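Local atomic coordinates of glycosyltransferase Gtf1 (Streptococcus pneumoniae, PDB entry 4PQG), a protein that belongs to the GT-B glycosyltransferases, with two parallel-sheet domains and an added antiparallel beta-sheet domain, and binds uridine-5'-diphosphate. Residues 37-51 with 60-74. Residues are numbered along the deposited sequence; the frame is centred on the assembly and turned at random.
Sequences RKLNLSSKFIFTDMI and TANIGFDDNQVIWLY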
loop_
_atom_site.group_PDB
_atom_site.type_symbol
_atom_site.label_atom_id
_atom_site.label_comp_id
_atom_site.label_asym_id
_atom_site.label_seq_id
_atom_site.Cartn_x
_atom_site.Cartn_y
_atom_site.Cartn_z
ATOM N N ARG A 37 -10.398 12.795 -8.542
ATOM C CA ARG A 37 -11.722 13.229 -8.112
ATOM C C ARG A 37 -11.863 14.746 -8.214
ATOM O O ARG A 37 -12.864 15.255 -8.737
ATOM C CB ARG A 37 -12.027 12.770 -6.682
ATOM C CG ARG A 37 -12.307 11.284 -6.557
ATOM C CD ARG A 37 -12.961 10.925 -5.231
ATOM N NE ARG A 37 -12.163 11.314 -4.070
ATOM C CZ ARG A 37 -11.292 10.532 -3.430
ATOM N NH1 ARG A 37 -11.073 9.277 -3.813
ATOM N NH2 ARG A 37 -10.632 11.024 -2.392
ATOM N N LYS A 38 -10.851 15.458 -7.725
ATOM C CA LYS A 38 -10.855 16.915 -7.741
ATOM C C LYS A 38 -10.879 17.442 -9.156
ATOM O O LYS A 38 -11.575 18.414 -9.439
ATOM C CB LYS A 38 -9.628 17.467 -7.018
ATOM C CG LYS A 38 -9.800 17.625 -5.522
ATOM C CD LYS A 38 -8.453 17.938 -4.875
ATOM C CE LYS A 38 -8.600 18.446 -3.453
ATOM N NZ LYS A 38 -9.266 17.453 -2.576
ATOM N N LEU A 39 -10.111 16.807 -10.042
ATOM C CA LEU A 39 -10.066 17.202 -11.435
ATOM C C LEU A 39 -11.270 16.687 -12.224
ATOM O O LEU A 39 -11.285 16.761 -13.455
ATOM C CB LEU A 39 -8.759 16.740 -12.086
ATOM C CG LEU A 39 -7.458 17.408 -11.643
ATOM C CD1 LEU A 39 -6.275 16.669 -12.245
ATOM C CD2 LEU A 39 -7.419 18.895 -12.007
ATOM N N ASN A 40 -12.274 16.174 -11.515
ATOM C CA ASN A 40 -13.431 15.527 -12.145
ATOM C C ASN A 40 -13.059 14.630 -13.319
ATOM O O ASN A 40 -13.630 14.735 -14.403
ATOM C CB ASN A 40 -14.463 16.564 -12.589
ATOM C CG ASN A 40 -15.776 16.406 -11.869
ATOM O OD1 ASN A 40 -16.740 15.876 -12.429
ATOM N ND2 ASN A 40 -15.817 16.828 -10.609
ATOM N N LEU A 41 -12.080 13.758 -13.102
ATOM C CA LEU A 41 -11.602 12.875 -14.156
ATOM C C LEU A 41 -12.021 11.460 -13.831
ATOM O O LEU A 41 -12.028 11.065 -12.664
ATOM C CB LEU A 41 -10.081 12.954 -14.301
ATOM C CG LEU A 41 -9.485 14.268 -14.809
ATOM C CD1 LEU A 41 -7.971 14.152 -14.889
ATOM C CD2 LEU A 41 -10.062 14.678 -16.162
ATOM N N SER A 42 -12.373 10.703 -14.866
ATOM C CA SER A 42 -12.759 9.313 -14.696
ATOM C C SER A 42 -11.514 8.465 -14.423
ATOM O O SER A 42 -10.555 8.478 -15.201
ATOM C CB SER A 42 -13.503 8.809 -15.937
ATOM O OG SER A 42 -13.933 7.464 -15.764
ATOM N N SER A 43 -11.533 7.739 -13.312
ATOM C CA SER A 43 -10.406 6.871 -12.973
ATOM C C SER A 43 -10.820 5.551 -12.346
ATOM O O SER A 43 -11.863 5.453 -11.701
ATOM C CB SER A 43 -9.428 7.595 -12.045
ATOM O OG SER A 43 -10.021 7.796 -10.788
ATOM N N LYS A 44 -9.975 4.543 -12.544
ATOM C CA LYS A 44 -10.175 3.213 -11.967
ATOM C C LYS A 44 -8.854 2.716 -11.405
ATOM O O LYS A 44 -7.814 2.853 -12.047
ATOM C CB LYS A 44 -10.687 2.217 -13.017
ATOM C CG LYS A 44 -11.967 2.658 -13.723
ATOM C CD LYS A 44 -13.178 2.616 -12.808
ATOM C CE LYS A 44 -14.443 2.873 -13.633
ATOM N NZ LYS A 44 -15.671 2.678 -12.816
ATOM N N PHE A 45 -8.923 2.160 -10.201
ATOM C CA PHE A 45 -7.777 1.534 -9.566
ATOM C C PHE A 45 -7.995 0.027 -9.518
ATOM O O PHE A 45 -8.882 -0.481 -8.837
ATOM C CB PHE A 45 -7.503 2.169 -8.202
ATOM C CG PHE A 45 -7.117 3.622 -8.307
ATOM C CD1 PHE A 45 -5.785 4.002 -8.287
ATOM C CD2 PHE A 45 -8.089 4.601 -8.482
ATOM C CE1 PHE A 45 -5.415 5.344 -8.413
ATOM C CE2 PHE A 45 -7.737 5.937 -8.622
ATOM C CZ PHE A 45 -6.399 6.312 -8.590
ATOM N N ILE A 46 -7.200 -0.660 -10.322
ATOM C CA ILE A 46 -7.335 -2.094 -10.565
ATOM C C ILE A 46 -6.358 -2.826 -9.645
ATOM O O ILE A 46 -5.178 -2.492 -9.614
ATOM C CB ILE A 46 -6.984 -2.415 -12.038
ATOM C CG1 ILE A 46 -7.963 -1.700 -12.993
ATOM C CG2 ILE A 46 -6.945 -3.931 -12.278
ATOM C CD1 ILE A 46 -7.380 -1.417 -14.361
ATOM N N PHE A 47 -6.855 -3.816 -8.910
ATOM C CA PHE A 47 -6.006 -4.739 -8.150
ATOM C C PHE A 47 -6.112 -6.150 -8.726
ATOM O O PHE A 47 -7.217 -6.647 -8.958
ATOM C CB PHE A 47 -6.410 -4.711 -6.682
ATOM C CG PHE A 47 -6.347 -3.331 -6.082
ATOM C CD1 PHE A 47 -5.179 -2.880 -5.473
ATOM C CD2 PHE A 47 -7.443 -2.471 -6.170
ATOM C CE1 PHE A 47 -5.108 -1.600 -4.948
ATOM C CE2 PHE A 47 -7.380 -1.187 -5.647
ATOM C CZ PHE A 47 -6.220 -0.760 -5.022
ATOM N N THR A 48 -4.959 -6.781 -8.961
ATOM C CA THR A 48 -4.914 -8.080 -9.664
ATOM C C THR A 48 -4.738 -9.302 -8.767
ATOM O O THR A 48 -4.938 -10.450 -9.229
ATOM C CB THR A 48 -3.825 -8.109 -10.761
ATOM O OG1 THR A 48 -2.551 -7.817 -10.176
ATOM C CG2 THR A 48 -4.130 -7.085 -11.866
ATOM N N ASP A 49 -4.355 -9.073 -7.502
ATOM C CA ASP A 49 -4.203 -10.155 -6.529
ATOM C C ASP A 49 -5.535 -10.764 -6.150
ATOM O O ASP A 49 -6.557 -10.085 -6.098
ATOM C CB ASP A 49 -3.535 -9.673 -5.240
ATOM C CG ASP A 49 -2.030 -9.499 -5.371
ATOM O OD1 ASP A 49 -1.435 -9.773 -6.446
ATOM O OD2 ASP A 49 -1.440 -9.072 -4.368
ATOM N N MET A 50 -5.508 -12.054 -5.844
ATOM C CA MET A 50 -6.649 -12.714 -5.222
ATOM C C MET A 50 -6.729 -12.262 -3.746
ATOM O O MET A 50 -5.809 -12.504 -2.959
ATOM C CB MET A 50 -6.493 -14.239 -5.355
ATOM C CG MET A 50 -7.557 -15.052 -4.609
ATOM S SD MET A 50 -9.183 -14.797 -5.357
ATOM C CE MET A 50 -8.966 -15.576 -6.963
ATOM N N ILE A 51 -7.809 -11.565 -3.394
ATOM C CA ILE A 51 -8.027 -11.032 -2.042
ATOM C C ILE A 51 -9.353 -11.597 -1.540
ATOM O O ILE A 51 -10.421 -11.186 -2.030
ATOM C CB ILE A 51 -8.172 -9.481 -2.054
ATOM C CG1 ILE A 51 -7.023 -8.786 -2.796
ATOM C CG2 ILE A 51 -8.368 -8.930 -0.639
ATOM C CD1 ILE A 51 -5.660 -8.939 -2.163
ATOM N N THR A 60 -10.355 -0.857 0.395
ATOM C CA THR A 60 -10.271 0.321 -0.456
ATOM C C THR A 60 -10.957 1.517 0.210
ATOM O O THR A 60 -10.430 2.636 0.166
ATOM C CB THR A 60 -10.862 0.053 -1.865
ATOM O OG1 THR A 60 -12.217 -0.399 -1.751
ATOM C CG2 THR A 60 -10.042 -1.003 -2.580
ATOM N N ALA A 61 -12.109 1.287 0.849
ATOM C CA ALA A 61 -12.828 2.367 1.536
ATOM C C ALA A 61 -11.954 2.895 2.675
ATOM O O ALA A 61 -11.856 4.108 2.887
ATOM C CB ALA A 61 -14.169 1.888 2.080
ATOM N N ASN A 62 -11.294 1.971 3.373
ATOM C CA ASN A 62 -10.397 2.309 4.472
ATOM C C ASN A 62 -9.328 3.337 4.087
ATOM O O ASN A 62 -9.028 4.242 4.859
ATOM C CB ASN A 62 -9.732 1.043 5.038
ATOM C CG ASN A 62 -8.841 1.335 6.239
ATOM O OD1 ASN A 62 -9.303 1.863 7.262
ATOM N ND2 ASN A 62 -7.571 0.966 6.139
ATOM N N ILE A 63 -8.774 3.194 2.890
ATOM C CA ILE A 63 -7.674 4.018 2.418
ATOM C C ILE A 63 -8.221 5.249 1.679
ATOM O O ILE A 63 -7.482 6.169 1.325
ATOM C CB ILE A 63 -6.718 3.156 1.543
ATOM C CG1 ILE A 63 -5.290 3.667 1.577
ATOM C CG2 ILE A 63 -7.205 3.029 0.114
ATOM C CD1 ILE A 63 -4.360 2.747 0.808
ATOM N N GLY A 64 -9.534 5.255 1.463
ATOM C CA GLY A 64 -10.206 6.412 0.939
ATOM C C GLY A 64 -10.607 6.398 -0.524
ATOM O O GLY A 64 -11.057 7.429 -1.020
ATOM N N PHE A 65 -10.467 5.271 -1.230
ATOM C CA PHE A 65 -11.007 5.188 -2.604
ATOM C C PHE A 65 -12.548 5.206 -2.537
ATOM O O PHE A 65 -13.133 4.655 -1.604
ATOM C CB PHE A 65 -10.585 3.889 -3.307
ATOM C CG PHE A 65 -9.131 3.799 -3.644
ATOM C CD1 PHE A 65 -8.562 4.598 -4.644
ATOM C CD2 PHE A 65 -8.329 2.875 -3.001
ATOM C CE1 PHE A 65 -7.215 4.487 -4.959
ATOM C CE2 PHE A 65 -6.976 2.762 -3.309
ATOM C CZ PHE A 65 -6.419 3.560 -4.292
ATOM N N ASP A 66 -13.203 5.849 -3.507
ATOM C CA ASP A 66 -14.655 5.685 -3.678
ATOM C C ASP A 66 -14.891 4.337 -4.328
ATOM O O ASP A 66 -14.094 3.931 -5.172
ATOM C CB ASP A 66 -15.224 6.744 -4.619
ATOM C CG ASP A 66 -15.104 8.144 -4.073
ATOM O OD1 ASP A 66 -15.317 8.362 -2.866
ATOM O OD2 ASP A 66 -14.818 9.035 -4.879
ATOM N N ASP A 67 -15.987 3.665 -3.959
ATOM C CA ASP A 67 -16.335 2.358 -4.531
ATOM C C ASP A 67 -16.324 2.366 -6.062
ATOM O O ASP A 67 -15.874 1.411 -6.686
ATOM C CB ASP A 67 -17.706 1.876 -4.035
ATOM C CG ASP A 67 -17.722 1.559 -2.552
ATOM O OD1 ASP A 67 -16.663 1.652 -1.868
ATOM O OD2 ASP A 67 -18.814 1.206 -2.067
ATOM N N ASN A 68 -16.797 3.449 -6.674
ATOM C CA ASN A 68 -16.836 3.487 -8.136
ATOM C C ASN A 68 -15.477 3.780 -8.776
ATOM O O ASN A 68 -15.368 3.825 -9.986
ATOM C CB ASN A 68 -17.926 4.441 -8.644
ATOM C CG ASN A 68 -17.645 5.891 -8.296
ATOM O OD1 ASN A 68 -16.487 6.315 -8.164
ATOM N ND2 ASN A 68 -18.712 6.667 -8.152
ATOM N N GLN A 69 -14.446 3.979 -7.961
ATOM C CA GLN A 69 -13.071 4.042 -8.470
ATOM C C GLN A 69 -12.352 2.675 -8.421
ATOM O O GLN A 69 -11.189 2.575 -8.815
ATOM C CB GLN A 69 -12.273 5.054 -7.648
ATOM C CG GLN A 69 -12.510 6.508 -8.004
ATOM C CD GLN A 69 -11.770 7.446 -7.070
ATOM O OE1 GLN A 69 -11.866 7.329 -5.843
ATOM N NE2 GLN A 69 -11.030 8.389 -7.644
ATOM N N VAL A 70 -13.024 1.630 -7.935
ATOM C CA VAL A 70 -12.335 0.367 -7.647
ATOM C C VAL A 70 -12.685 -0.742 -8.634
ATOM O O VAL A 70 -13.863 -1.026 -8.849
ATOM C CB VAL A 70 -12.610 -0.103 -6.203
ATOM C CG1 VAL A 70 -12.015 -1.490 -5.948
ATOM C CG2 VAL A 70 -12.050 0.915 -5.220
ATOM N N ILE A 71 -11.657 -1.349 -9.233
ATOM C CA ILE A 71 -11.812 -2.594 -10.005
ATOM C C ILE A 71 -10.972 -3.708 -9.370
ATOM O O ILE A 71 -9.777 -3.522 -9.101
ATOM C CB ILE A 71 -11.396 -2.423 -11.482
ATOM C CG1 ILE A 71 -12.417 -1.536 -12.210
ATOM C CG2 ILE A 71 -11.331 -3.788 -12.169
ATOM C CD1 ILE A 71 -12.046 -1.140 -13.628
ATOM N N TRP A 72 -11.613 -4.836 -9.086
ATOM C CA TRP A 72 -10.919 -6.034 -8.647
ATOM C C TRP A 72 -10.979 -6.994 -9.786
ATOM O O TRP A 72 -12.065 -7.284 -10.304
ATOM C CB TRP A 72 -11.543 -6.614 -7.374
ATOM C CG TRP A 72 -10.869 -7.887 -6.881
ATOM C CD1 TRP A 72 -9.510 -8.213 -6.922
ATOM C CD2 TRP A 72 -11.515 -9.052 -6.268
ATOM N NE1 TRP A 72 -9.287 -9.460 -6.394
ATOM C CE2 TRP A 72 -10.444 -10.014 -5.979
ATOM C CE3 TRP A 72 -12.824 -9.386 -5.950
ATOM C CZ2 TRP A 72 -10.699 -11.239 -5.388
ATOM C CZ3 TRP A 72 -13.064 -10.624 -5.346
ATOM C CH2 TRP A 72 -12.028 -11.535 -5.093
ATOM N N LEU A 73 -9.809 -7.443 -10.239
ATOM C CA LEU A 73 -9.709 -8.332 -11.400
ATOM C C LEU A 73 -10.771 -9.456 -11.426
ATOM O O LEU A 73 -11.462 -9.659 -12.441
ATOM C CB LEU A 73 -8.289 -8.919 -11.493
ATOM C CG LEU A 73 -8.025 -10.099 -12.447
ATOM C CD1 LEU A 73 -8.166 -9.680 -13.912
ATOM C CD2 LEU A 73 -6.648 -10.711 -12.197
ATOM N N TYR A 74 -10.905 -10.182 -10.320
ATOM C CA TYR A 74 -11.723 -11.411 -10.303
ATOM C C TYR A 74 -13.236 -11.123 -10.307
ATOM O O TYR A 74 -14.032 -11.907 -10.800
ATOM C CB TYR A 74 -11.301 -12.311 -9.130
ATOM C CG TYR A 74 -9.872 -12.798 -9.285
ATOM C CD1 TYR A 74 -9.595 -13.970 -9.990
ATOM C CD2 TYR A 74 -8.793 -12.062 -8.752
ATOM C CE1 TYR A 74 -8.293 -14.419 -10.152
ATOM C CE2 TYR A 74 -7.486 -12.494 -8.904
ATOM C CZ TYR A 74 -7.245 -13.666 -9.621
ATOM O OH TYR A 74 -5.976 -14.115 -9.822
HETATM O O HOH W 1 -8.706 8.957 -2.265
HETATM O O HOH W 2 -11.706 9.862 -10.330
#
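With CG of Trp72 turned opposite its own backbone N (chi1 179°), the indole lies along the chain that follows strand 42-47, and NE1 gives a hydrogen bond to Asp49 O (2.8 Å) nearly in the ring plane. CG of Met50 is likewise anti to its backbone N, but the chain then bends at chi2 and chi3 (both 67°), which curls its methyl group back over the Tyr74 ring. Met50 CE sits 3.4 Å from the centroid of the Tyr74 ring, a CH-pi contact over the face, while SD of the same methionine meets the indole of Trp72 at its edge, near CZ2. Leu73 CD2 lies against the opposite face of the tyrosine ring, whose hydroxyl is hydrogen-bonded to Glu192 and Lys205.

Before this end, strands 42-47 and 70-72 run parallel. Phe45 N donates to Gln69 O (2.7 Å), Phe45 O receives Ile71 N, and Phe47 repeats the pattern with Ile71 O and Leu73 N. Ile46 and Ile71 lie side by side on one face of the sheet, where Phe212 of helix 205-215 touches both. On the other face, Phe65 directs CE1 over the Phe45 ring, 3.5 Å from CG, with the planes inclined at 41°; its CE2 meets the Phe47 ring at the edge.

At the start of the strand pair, Gln69 OE1 is gripped by two donors: Arg37 NH1 (2.9 Å), whose guanidinium plane contains the oxygen and which meets it on a lone pair, and Asp66 N (3.1 Å). Gln69 NE2 donates to Ala33 O of helix 24-38 and to a water shared with Leu41 O and Ser43 OG, so both ends of the amide are held.

Strand 42-47, helix 56-63 and strand 70-72 form a beta-alpha-beta crossover at one border of the seven-stranded parallel sheet, the Rossmann-like arrangement of a GT-B domain.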